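Local coordinates for probable enoyl-CoA hydratase/isomerase (Pseudomonas aeruginosa PA14, PDB 5WYB), which probably acts as a hydro-lyase of the enoyl-CoA hydratase/isomerase (crotonase) family, adding water to or removing it from acyl-CoA-type substrates, at the interface of chains A and B. Numbering follows the deposited sequence. Chains: chain A/B, Probable enoyl-CoA hydratase/isomerase.

Contact 1: the interface of chains A and B. Residues chain A 147, 175-176; chain B 211, 214, 219, 222.
A:Leu175 and A:Cys176 pack against B:Val211, B:Ile219 and B:Ile222 in a mainly apolar interface between two copies of the same protein, one that would help hold neighbouring subunits together in the deposited hexamer. The main wedge is A:Leu175, whose side chain crosses that of B:Ile219 obliquely. The tip of B:Ile219 reaches the leucine backbone: its CD1 methyl lies 3.3 Å from A:Leu175 O and 3.7 Å from A:Leu175 CA. CG1 of B:Ile219 stands anti to its own carbonyl carbon (chi1 -60°), and a turn at chi2 (-58°) then brings CD1 there. The CD1 branch of A:Leu175 instead runs alongside B:Ile222 in the opposite sense, meeting the CG2 methyl at 3.8 Å. At the other end, A:Cys176 SG sits 3.6 Å from the CG2 methyl of B:Val211. B:Gln214, its chain bent at chi2 (77°), lays its aliphatic part against A:Ala147, with CG 3.5 Å from A:Ala147 O. Chain A contributes the 3-10 helix 146-149 and the loop after helix 167-174; chain B contributes the end of helix 200-211, the following loop and one side of helix 216-226.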
ATOM      1  N   ALA A 147       2.755   4.567 -28.648  1.00 27.98           N
ATOM      2  CA  ALA A 147       3.629   3.437 -28.932  1.00 28.46           C
ATOM      3  C   ALA A 147       3.933   3.289 -30.416  1.00 34.69           C
ATOM      4  O   ALA A 147       4.904   2.615 -30.770  1.00 30.75           O
ATOM      5  CB  ALA A 147       3.007   2.147 -28.406  1.00 27.42           C
ATOM      6  N   LEU A 175      -1.257  -0.788 -26.631  1.00 24.32           N
ATOM      7  CA  LEU A 175      -0.260  -1.735 -27.114  1.00 25.15           C
ATOM      8  C   LEU A 175      -0.551  -2.175 -28.543  1.00 28.85           C
ATOM      9  O   LEU A 175       0.370  -2.521 -29.290  1.00 34.45           O
ATOM     10  CB  LEU A 175      -0.198  -2.939 -26.176  1.00 24.94           C
ATOM     11  CG  LEU A 175       0.841  -2.916 -25.050  1.00 29.34           C
ATOM     12  CD1 LEU A 175       1.118  -1.507 -24.521  1.00 24.21           C
ATOM     13  CD2 LEU A 175       0.394  -3.814 -23.927  1.00 24.38           C
ATOM     14  N   CYS A 176      -1.820  -2.167 -28.945  1.00 35.10           N
ATOM     15  CA  CYS A 176      -2.193  -2.561 -30.296  1.00 30.07           C
ATOM     16  C   CYS A 176      -2.521  -1.378 -31.193  1.00 29.98           C
ATOM     17  O   CYS A 176      -2.750  -1.581 -32.390  1.00 36.10           O
ATOM     18  CB  CYS A 176      -3.386  -3.520 -30.259  1.00 29.20           C
ATOM     19  SG  CYS A 176      -3.092  -5.026 -29.309  1.00 27.13           S
TER
ATOM     20  N   VAL B 211       0.396  -5.552 -33.518  1.00 43.10           N
ATOM     21  CA  VAL B 211       1.386  -5.221 -32.497  1.00 38.16           C
ATOM     22  C   VAL B 211       2.772  -5.099 -33.107  1.00 32.28           C
ATOM     23  O   VAL B 211       3.552  -4.215 -32.736  1.00 32.62           O
ATOM     24  CB  VAL B 211       1.352  -6.267 -31.374  1.00 29.89           C
ATOM     25  CG1 VAL B 211       2.434  -5.969 -30.350  1.00 38.47           C
ATOM     26  CG2 VAL B 211      -0.029  -6.274 -30.748  1.00 28.61           C
ATOM     27  N   GLN B 214       4.108  -1.612 -33.999  1.00 34.68           N
ATOM     28  CA  GLN B 214       4.497  -0.683 -32.968  1.00 41.53           C
ATOM     29  C   GLN B 214       5.908  -0.907 -32.488  1.00 35.16           C
ATOM     30  O   GLN B 214       6.436  -1.950 -32.633  1.00 35.40           O
ATOM     31  CB  GLN B 214       3.589  -0.809 -31.790  1.00 44.64           C
ATOM     32  CG  GLN B 214       2.568   0.269 -31.748  1.00 52.21           C
ATOM     33  CD  GLN B 214       1.482   0.018 -32.716  1.00 54.44           C
ATOM     34  OE1 GLN B 214       0.715  -0.886 -32.535  1.00 63.72           O
ATOM     35  NE2 GLN B 214       1.403   0.819 -33.740  1.00 62.28           N
ATOM     36  N   ILE B 219       6.455  -1.239 -26.364  1.00 31.32           N
ATOM     37  CA  ILE B 219       5.538  -2.222 -25.798  1.00 35.66           C
ATOM     38  C   ILE B 219       6.098  -2.776 -24.497  1.00 31.99           C
ATOM     39  O   ILE B 219       5.388  -2.881 -23.488  1.00 29.89           O
ATOM     40  CB  ILE B 219       5.263  -3.345 -26.815  1.00 33.97           C
ATOM     41  CG1 ILE B 219       4.634  -2.776 -28.087  1.00 30.66           C
ATOM     42  CG2 ILE B 219       4.370  -4.401 -26.204  1.00 40.24           C
ATOM     43  CD1 ILE B 219       3.344  -2.032 -27.850  1.00 29.69           C
ATOM     44  N   ILE B 222       5.840  -0.047 -21.754  1.00 29.30           N
ATOM     45  CA  ILE B 222       4.485   0.323 -21.426  1.00 22.67           C
ATOM     46  C   ILE B 222       3.676  -0.715 -20.661  1.00 25.22           C
ATOM     47  O   ILE B 222       3.012  -0.399 -19.731  1.00 25.62           O
ATOM     48  CB  ILE B 222       3.704   0.846 -22.626  1.00 23.37           C
ATOM     49  CG1 ILE B 222       4.404   2.029 -23.268  1.00 24.08           C
ATOM     50  CG2 ILE B 222       2.309   1.245 -22.218  1.00 22.70           C
ATOM     51  CD1 ILE B 222       3.794   2.515 -24.545  1.00 25.16           C
TER

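Contact 2: the interface of chains A and B. Residues chain A 103, 106, 159, 230-231; chain B 233-235, 238.
B:Asn235 pushes its amide among three chain A residues, A:Arg106, A:Arg230 and A:Glu231, and hides more surface than any other residue of this inter-subunit patch, which probably helps to join neighbouring copies in the deposited hexamer. Its backbone supplies the clearest polar link: B:Asn235 N donates to A:Arg230 O at 2.9 Å, nearly straight at the hydrogen (163°) and with the donor tilted slightly from the carbonyl plane. The side chain crosses that of A:Arg230 at a slant, its CG 3.5 Å from A:Arg230 CB. Against A:Glu231 it stands at about a right angle, carboxylate and amide planes 87° apart, and ND2 makes a weak hydrogen bond to the poorly ordered OE2. A:Arg106 is itself poorly ordered and modelled too close to the asparagine, so its exact placement and the pairing of its nitrogens with the amide are doubtful. As modelled, its guanidinium approaches from the opposite direction, and the guanidinium of A:Arg230 lies over one face of the A:Arg106 group, offset toward the rim.

Further along, A:Gln159 bends at chi2 (-54°) and rests its CB and CG against the 3-10 turn 234-237 and B:Leu238. CB packs 3.9 Å from B:Pro234 CB. The side chain then slides past B:Leu238 in the opposite direction, bringing A:Gln159 CG within 3.9 Å of the leucine CD2 methyl.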
ATOM      1  N   GLU A 103      -3.021  16.799 -13.765  1.00 43.68           N
ATOM      2  CA  GLU A 103      -3.257  16.468 -12.364  1.00 36.67           C
ATOM      3  C   GLU A 103      -4.020  17.591 -11.674  1.00 37.69           C
ATOM      4  O   GLU A 103      -4.895  17.335 -10.841  1.00 38.05           O
ATOM      5  CB  GLU A 103      -1.935  16.158 -11.653  1.00 52.35           C
ATOM      6  CG  GLU A 103      -1.388  14.773 -12.031  1.00 60.67           C
ATOM      7  CD  GLU A 103       0.056  14.517 -11.604  1.00 55.50           C
ATOM      8  OE1 GLU A 103       0.533  13.382 -11.816  1.00 60.88           O
ATOM      9  OE2 GLU A 103       0.716  15.436 -11.068  1.00 74.33           O
ATOM     10  N   ARG A 106      -7.499  17.288 -12.762  1.00 32.74           N
ATOM     11  CA  ARG A 106      -7.986  16.139 -12.036  1.00 32.54           C
ATOM     12  C   ARG A 106      -8.338  16.481 -10.620  1.00 42.34           C
ATOM     13  O   ARG A 106      -9.234  15.950 -10.068  1.00 43.42           O
ATOM     14  CB  ARG A 106      -6.994  15.008 -12.105  1.00 32.86           C
ATOM     15  CG  ARG A 106      -7.020  13.946 -11.029  1.00 55.53           C
ATOM     16  CD  ARG A 106      -6.094  12.823 -11.469  1.00 62.95           C
ATOM     17  NE  ARG A 106      -5.599  11.863 -10.500  1.00 77.12           N
ATOM     18  CZ  ARG A 106      -4.991  10.714 -10.847  1.00 79.35           C
ATOM     19  NH1 ARG A 106      -4.845  10.384 -12.116  1.00 81.40           N
ATOM     20  NH2 ARG A 106      -4.536   9.870  -9.938  1.00 84.36           N
ATOM     21  N   GLN A 159      -2.127   4.853 -16.659  1.00 20.72           N
ATOM     22  CA  GLN A 159      -2.834   4.545 -15.426  1.00 20.51           C
ATOM     23  C   GLN A 159      -4.317   4.842 -15.510  1.00 20.09           C
ATOM     24  O   GLN A 159      -5.127   4.063 -15.014  1.00 19.94           O
ATOM     25  CB  GLN A 159      -2.230   5.334 -14.249  1.00 24.09           C
ATOM     26  CG  GLN A 159      -0.729   5.181 -14.085  1.00 21.56           C
ATOM     27  CD  GLN A 159      -0.315   3.741 -13.993  1.00 21.66           C
ATOM     28  OE1 GLN A 159      -0.853   2.982 -13.199  1.00 21.63           O
ATOM     29  NE2 GLN A 159       0.621   3.342 -14.833  1.00 25.43           N
ATOM     30  N   ARG A 230      -7.415   5.595  -6.105  1.00 21.04           N
ATOM     31  CA  ARG A 230      -6.298   5.909  -6.983  1.00 24.36           C
ATOM     32  C   ARG A 230      -4.979   5.994  -6.228  1.00 25.21           C
ATOM     33  O   ARG A 230      -3.913   5.810  -6.827  1.00 22.05           O
ATOM     34  CB  ARG A 230      -6.574   7.215  -7.713  1.00 31.90           C
ATOM     35  CG  ARG A 230      -7.703   7.127  -8.722  1.00 35.80           C
ATOM     36  CD  ARG A 230      -8.133   8.509  -9.156  1.00 32.57           C
ATOM     37  NE  ARG A 230      -8.619   8.531 -10.532  1.00 42.38           N
ATOM     38  CZ  ARG A 230      -8.960   9.635 -11.185  1.00 32.99           C
ATOM     39  NH1 ARG A 230      -8.881  10.813 -10.589  1.00 40.71           N
ATOM     40  NH2 ARG A 230      -9.390   9.561 -12.431  1.00 49.15           N
ATOM     41  N   GLU A 231      -5.025   6.253  -4.927  1.00 27.56           N
ATOM     42  CA  GLU A 231      -3.816   6.303  -4.128  1.00 31.75           C
ATOM     43  C   GLU A 231      -3.744   5.216  -3.074  1.00 25.86           C
ATOM     44  O   GLU A 231      -2.641   4.876  -2.639  1.00 24.57           O
ATOM     45  CB  GLU A 231      -3.682   7.675  -3.462  1.00 44.90           C
ATOM     46  CG  GLU A 231      -2.742   8.586  -4.222  1.00 56.72           C
ATOM     47  CD  GLU A 231      -3.039  10.056  -4.027  1.00 70.87           C
ATOM     48  OE1 GLU A 231      -3.906  10.393  -3.191  1.00 68.37           O
ATOM     49  OE2 GLU A 231      -2.400  10.876  -4.720  1.00 75.90           O
TER
ATOM     50  N   ALA B 233      -1.264   1.245  -6.154  1.00 20.98           N
ATOM     51  CA  ALA B 233      -2.283   2.157  -6.640  1.00 20.91           C
ATOM     52  C   ALA B 233      -1.772   2.958  -7.837  1.00 21.36           C
ATOM     53  O   ALA B 233      -0.573   3.214  -7.955  1.00 28.67           O
ATOM     54  CB  ALA B 233      -2.720   3.102  -5.530  1.00 21.80           C
ATOM     55  N   PRO B 234      -2.669   3.362  -8.741  1.00 20.09           N
ATOM     56  CA  PRO B 234      -2.214   3.986  -9.996  1.00 19.64           C
ATOM     57  C   PRO B 234      -1.478   5.298  -9.806  1.00 19.82           C
ATOM     58  O   PRO B 234      -0.561   5.596 -10.579  1.00 19.55           O
ATOM     59  CB  PRO B 234      -3.525   4.189 -10.775  1.00 19.86           C
ATOM     60  CG  PRO B 234      -4.488   3.260 -10.159  1.00 21.50           C
ATOM     61  CD  PRO B 234      -4.128   3.162  -8.724  1.00 22.66           C
ATOM     62  N   ASN B 235      -1.868   6.111  -8.826  1.00 20.46           N
ATOM     63  CA  ASN B 235      -1.232   7.417  -8.675  1.00 32.20           C
ATOM     64  C   ASN B 235       0.238   7.290  -8.300  1.00 20.78           C
ATOM     65  O   ASN B 235       1.031   8.192  -8.588  1.00 24.80           O
ATOM     66  CB  ASN B 235      -1.962   8.249  -7.627  1.00 34.44           C
ATOM     67  CG  ASN B 235      -3.356   8.629  -8.058  1.00 36.18           C
ATOM     68  OD1 ASN B 235      -3.835   8.185  -9.098  1.00 38.64           O
ATOM     69  ND2 ASN B 235      -4.020   9.460  -7.263  1.00 33.19           N
ATOM     70  N   LEU B 238       2.666   7.525 -11.499  1.00 20.02           N
ATOM     71  CA  LEU B 238       2.707   8.651 -12.427  1.00 24.67           C
ATOM     72  C   LEU B 238       4.101   9.240 -12.590  1.00 32.79           C
ATOM     73  O   LEU B 238       4.486   9.519 -13.739  1.00 34.33           O
ATOM     74  CB  LEU B 238       1.707   9.728 -11.988  1.00 20.90           C
ATOM     75  CG  LEU B 238       0.232   9.344 -12.117  1.00 24.46           C
ATOM     76  CD1 LEU B 238      -0.657  10.476 -11.653  1.00 25.13           C
ATOM     77  CD2 LEU B 238      -0.107   8.952 -13.558  1.00 24.49           C
TER

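Contact 3: the interface of chains A and B. Residues chain A 169, 172, 187; chain B 192-193, 207.
Here A:Trp169 and A:Arg172 meet B:Glu192 and B:Gln193 in a mixed apolar and polar interface between like subunits, where helix 167-174 of one chain lies against the segment entering strand 193-195 of the other; it probably adds to the cohesion of the deposited hexamer. The indole of A:Trp169 and the side chain of B:Glu192 slide past each other in opposite directions, with ring and carboxylate planes almost perpendicular (85°). What touches the indole is the methylene stem of the glutamate: CG lies 3.8 Å from A:Trp169 CD1. A bend at chi2 (69°) turns the carboxylate away from this contact. Along the six-membered part of the ring, A:Trp169 CZ2 comes 3.6 Å from the backbone oxygen B:Glu192 O.

Within chain A, A:Arg172 packs against the tryptophan, its CD lying over one ring face towards the rim, 3.8 Å above the plane. The arginine chain bends at chi3 and carries its guanidinium past the indole so that the edge of the group faces B:Glu192 O in plane. The separation, 3.8 Å from A:Arg172 NH1 to that oxygen, is long for a hydrogen bond, although the arginine charge may still favour the carbonyl electrostatically. Beyond it, the side chains of A:Arg172 and B:Gln193 cross at about a right angle, and NH1 of the arginine lies 3.9 Å from B:Gln193 CB.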
ATOM      1  N   TRP A 169      -8.954  -3.849 -22.575  1.00 22.80           N
ATOM      2  CA  TRP A 169      -9.222  -2.817 -23.566  1.00 22.64           C
ATOM      3  C   TRP A 169      -8.147  -1.743 -23.548  1.00 27.42           C
ATOM      4  O   TRP A 169      -7.836  -1.150 -24.588  1.00 22.31           O
ATOM      5  CB  TRP A 169     -10.607  -2.213 -23.347  1.00 22.49           C
ATOM      6  CG  TRP A 169     -11.620  -2.886 -24.210  1.00 30.00           C
ATOM      7  CD1 TRP A 169     -12.536  -3.822 -23.832  1.00 30.61           C
ATOM      8  CD2 TRP A 169     -11.784  -2.709 -25.618  1.00 27.72           C
ATOM      9  NE1 TRP A 169     -13.273  -4.225 -24.917  1.00 36.42           N
ATOM     10  CE2 TRP A 169     -12.830  -3.554 -26.026  1.00 30.22           C
ATOM     11  CE3 TRP A 169     -11.153  -1.906 -26.572  1.00 26.07           C
ATOM     12  CZ2 TRP A 169     -13.257  -3.622 -27.347  1.00 32.14           C
ATOM     13  CZ3 TRP A 169     -11.575  -1.975 -27.882  1.00 25.37           C
ATOM     14  CH2 TRP A 169     -12.618  -2.828 -28.259  1.00 30.09           C
ATOM     15  N   ARG A 172      -5.457  -2.917 -25.612  1.00 32.86           N
ATOM     16  CA  ARG A 172      -5.933  -3.039 -26.945  1.00 26.96           C
ATOM     17  C   ARG A 172      -5.712  -1.671 -27.588  1.00 31.83           C
ATOM     18  O   ARG A 172      -5.299  -1.596 -28.703  1.00 29.71           O
ATOM     19  CB  ARG A 172      -7.375  -3.463 -27.003  1.00 30.62           C
ATOM     20  CG  ARG A 172      -7.595  -4.558 -27.970  1.00 28.93           C
ATOM     21  CD  ARG A 172      -9.037  -4.779 -28.291  1.00 35.24           C
ATOM     22  NE  ARG A 172      -9.250  -4.724 -29.710  1.00 31.44           N
ATOM     23  CZ  ARG A 172     -10.313  -5.193 -30.313  1.00 32.93           C
ATOM     24  NH1 ARG A 172     -11.256  -5.771 -29.628  1.00 28.28           N
ATOM     25  NH2 ARG A 172     -10.400  -5.087 -31.605  1.00 33.18           N
ATOM     26  N   ARG A 187     -19.487   1.237 -24.386  1.00 28.47           N
ATOM     27  CA  ARG A 187     -19.613  -0.167 -24.026  1.00 29.20           C
ATOM     28  C   ARG A 187     -18.556  -0.585 -23.015  1.00 24.66           C
ATOM     29  O   ARG A 187     -18.808  -1.470 -22.191  1.00 24.96           O
ATOM     30  CB  ARG A 187     -19.520  -1.034 -25.281  1.00 35.30           C
ATOM     31  CG  ARG A 187     -20.215  -2.373 -25.166  1.00 42.06           C
ATOM     32  CD  ARG A 187     -19.383  -3.473 -25.794  1.00 53.51           C
ATOM     33  NE  ARG A 187     -18.867  -3.089 -27.102  1.00 66.62           N
ATOM     34  CZ  ARG A 187     -17.881  -3.726 -27.725  1.00 63.11           C
ATOM     35  NH1 ARG A 187     -17.307  -4.774 -27.150  1.00 60.32           N
ATOM     36  NH2 ARG A 187     -17.465  -3.312 -28.915  1.00 65.58           N
TER
ATOM     37  N   GLU B 192     -12.603  -9.392 -24.546  1.00 22.73           N
ATOM     38  CA  GLU B 192     -12.628  -8.121 -25.260  1.00 23.13           C
ATOM     39  C   GLU B 192     -13.248  -8.219 -26.644  1.00 29.79           C
ATOM     40  O   GLU B 192     -13.706  -7.202 -27.169  1.00 27.10           O
ATOM     41  CB  GLU B 192     -11.215  -7.544 -25.404  1.00 26.26           C
ATOM     42  CG  GLU B 192     -10.561  -7.081 -24.093  1.00 23.47           C
ATOM     43  CD  GLU B 192     -10.238  -8.230 -23.188  1.00 30.37           C
ATOM     44  OE1 GLU B 192      -9.474  -9.120 -23.621  1.00 21.83           O
ATOM     45  OE2 GLU B 192     -10.793  -8.257 -22.067  1.00 21.25           O
ATOM     46  N   GLN B 193     -13.255  -9.401 -27.257  1.00 24.56           N
ATOM     47  CA  GLN B 193     -13.803  -9.559 -28.595  1.00 25.71           C
ATOM     48  C   GLN B 193     -14.442 -10.932 -28.713  1.00 26.23           C
ATOM     49  O   GLN B 193     -13.823 -11.934 -28.344  1.00 25.99           O
ATOM     50  CB  GLN B 193     -12.722  -9.381 -29.667  1.00 26.20           C
ATOM     51  CG  GLN B 193     -13.272  -9.429 -31.083  1.00 27.54           C
ATOM     52  CD  GLN B 193     -12.198  -9.419 -32.155  1.00 37.05           C
ATOM     53  OE1 GLN B 193     -11.019  -9.608 -31.874  1.00 41.39           O
ATOM     54  NE2 GLN B 193     -12.609  -9.198 -33.399  1.00 43.06           N
ATOM     55  N   LEU B 207      -4.709  -9.770 -34.738  1.00 30.79           N
ATOM     56  CA  LEU B 207      -4.458  -8.750 -33.727  1.00 29.67           C
ATOM     57  C   LEU B 207      -2.998  -8.753 -33.298  1.00 32.15           C
ATOM     58  O   LEU B 207      -2.429  -7.691 -33.031  1.00 31.36           O
ATOM     59  CB  LEU B 207      -5.376  -8.961 -32.523  1.00 28.33           C
ATOM     60  CG  LEU B 207      -5.313  -7.892 -31.436  1.00 27.27           C
ATOM     61  CD1 LEU B 207      -5.458  -6.509 -32.033  1.00 27.71           C
ATOM     62  CD2 LEU B 207      -6.370  -8.125 -30.373  1.00 26.24           C
TER

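All three contacts belong to one extended interface between chains A and B. Contacts 1 and 3 are neighbours, the centres of their C-alpha atoms about 14 Å apart, and share helix 200-211 of chain B; on chain A, helix 167-174 carries residues of contact 3 and runs into the loop used in contact 1. Between the same centres, contact 2 lies about 21 Å from contact 1 and about 23 Å from contact 3. It draws on helices 88-106 and 157-165 of chain A and the start of helix 238-249 of chain B. Patches so spread may stabilise the relative orientation of the subunits.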